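Local coordinates for peptidoglycan synthetase penicillin-binding protein 3 (Bifidobacterium adolescentis, PDB 4YE5), which probably binds penicillin through a transpeptidase domain and, as in related penicillin-binding proteins, is thought to cross-link peptidoglycan in the cell wall, at residues D352-N356 with E357-N361. Residues are numbered along the deposited sequence; the frame is centred on the assembly and turned at random.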
# COMPACT_ATOMS: atom_id res chain seq x y z
N ASP A 352 0.67 26.16 29.06
CA ASP A 352 -0.20 26.56 30.18
C ASP A 352 -1.53 27.16 29.74
O ASP A 352 -2.59 26.79 30.26
CB ASP A 352 0.54 27.55 31.09
CG ASP A 352 -0.30 28.01 32.27
OD1 ASP A 352 -1.03 27.19 32.87
OD2 ASP A 352 -0.23 29.22 32.62
N LYS A 353 -1.48 28.07 28.77
CA LYS A 353 -2.66 28.83 28.36
C LYS A 353 -3.43 28.16 27.21
O LYS A 353 -4.50 28.62 26.82
CB LYS A 353 -2.29 30.27 27.98
CG LYS A 353 -1.67 31.09 29.11
CD LYS A 353 -2.66 31.31 30.23
CE LYS A 353 -2.11 32.25 31.28
NZ LYS A 353 -3.10 32.44 32.37
N MSE A 354 -2.86 27.11 26.65
CA MSE A 354 -3.53 26.38 25.57
C MSE A 354 -4.69 25.56 26.12
O MSE A 354 -4.48 24.65 26.92
CB MSE A 354 -2.53 25.44 24.89
CG MSE A 354 -2.94 25.01 23.49
SE MSE A 354 -1.51 24.00 22.64
CE MSE A 354 -2.23 24.02 20.83
N THR A 355 -5.91 25.88 25.69
CA THR A 355 -7.10 25.18 26.20
C THR A 355 -7.17 23.78 25.65
O THR A 355 -6.57 23.50 24.61
CB THR A 355 -8.42 25.90 25.82
OG1 THR A 355 -8.64 25.78 24.41
CG2 THR A 355 -8.40 27.39 26.24
N ASN A 356 -7.89 22.90 26.35
CA ASN A 356 -8.18 21.54 25.88
C ASN A 356 -8.63 21.52 24.42
O ASN A 356 -8.17 20.71 23.62
CB ASN A 356 -9.28 20.91 26.74
CG ASN A 356 -8.76 20.32 28.05
OD1 ASN A 356 -7.60 20.49 28.40
ND2 ASN A 356 -9.64 19.63 28.78
N GLU A 357 -9.54 22.43 24.07
CA GLU A 357 -10.08 22.46 22.72
C GLU A 357 -9.00 22.78 21.69
O GLU A 357 -8.94 22.17 20.63
CB GLU A 357 -11.24 23.46 22.60
CG GLU A 357 -11.87 23.48 21.21
CD GLU A 357 -12.92 24.56 21.05
OE1 GLU A 357 -13.14 25.33 22.01
OE2 GLU A 357 -13.53 24.64 19.96
N GLN A 358 -8.13 23.74 22.02
CA GLN A 358 -7.03 24.09 21.14
C GLN A 358 -6.05 22.94 21.00
O GLN A 358 -5.59 22.64 19.89
CB GLN A 358 -6.30 25.33 21.68
CG GLN A 358 -7.13 26.58 21.58
CD GLN A 358 -6.53 27.71 22.36
OE1 GLN A 358 -5.82 27.50 23.34
NE2 GLN A 358 -6.81 28.94 21.92
N ARG A 359 -5.73 22.27 22.11
CA ARG A 359 -4.85 21.10 22.06
C ARG A 359 -5.41 20.05 21.11
O ARG A 359 -4.72 19.61 20.20
CB ARG A 359 -4.61 20.51 23.46
CG ARG A 359 -3.92 21.49 24.40
CD ARG A 359 -3.92 21.03 25.87
NE ARG A 359 -3.42 22.10 26.74
CZ ARG A 359 -2.70 21.92 27.85
NH1 ARG A 359 -2.38 20.69 28.24
NH2 ARG A 359 -2.29 22.96 28.56
N TYR A 360 -6.67 19.66 21.31
CA TYR A 360 -7.30 18.65 20.46
C TYR A 360 -7.27 19.11 18.99
O TYR A 360 -6.93 18.33 18.10
CB TYR A 360 -8.76 18.42 20.88
CG TYR A 360 -9.47 17.41 19.99
CD1 TYR A 360 -9.46 16.05 20.30
CD2 TYR A 360 -10.12 17.82 18.83
CE1 TYR A 360 -10.09 15.13 19.48
CE2 TYR A 360 -10.76 16.91 18.01
CZ TYR A 360 -10.74 15.56 18.33
OH TYR A 360 -11.36 14.66 17.50
N ASN A 361 -7.65 20.37 18.76
CA ASN A 361 -7.77 20.90 17.42
C ASN A 361 -6.48 20.81 16.63
O ASN A 361 -6.49 20.37 15.50
CB ASN A 361 -8.23 22.37 17.44
CG ASN A 361 -8.28 22.98 16.05
OD1 ASN A 361 -9.24 22.78 15.30
ND2 ASN A 361 -7.24 23.73 15.70
O HOH W 1 -10.64 27.35 23.19
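With chi1 at 69°, Thr355 places OG1 between its own backbone N and carbonyl carbon, facing the first turn of helix 356-365, while Gln358 (chi1 -69°) keeps CG beside its backbone N and runs its extended chain back to the residue before the helix. The two form a capping box. Thr355, the N-cap, accepts from Gln358 N at OG1 (3.2 Å), and in return Thr355 N donates to Gln358 OE1 (2.9 Å), approaching tilted from the amide's carbonyl plane. Threonine suits the N-cap because its short hydroxyl reaches an amide of the first turn, and glutamine because its carbonyl oxygen can accept a backbone N-H. The regular helical bonds then begin with Arg359 N to Thr355 O and Tyr360 N to Asn356 O.

Arg359 ties the same helix start to the incoming chain within the transpeptidase domain. Its NE donates to Met354 O at 2.8 Å, from above the carbonyl plane, and NH2 adds a weak bond to the same oxygen, so the guanidinium meets this carbonyl with its edge. NH1 bonds Arg395 O and Asn396 OD1, and NH2 makes a weak bond to Gly351 O; one buried arginine of helix 356-365 thus joins the loop after helix 344-350 to helix 394-397. Asn356, at the start of helix 356-365, makes a second tie to helix 394-397 by accepting from Arg395 NE at OD1.

Selenomethionine Met354, which carries selenium from labelling, crosses the aliphatic part of Arg359, CG to CG at 3.8 Å, and also touches Leu302; its long apolar chain fits this buried side. On the exposed side, a water lies 2.8 Å from Thr355 OG1 and donates a weak bond to Glu357 OE1.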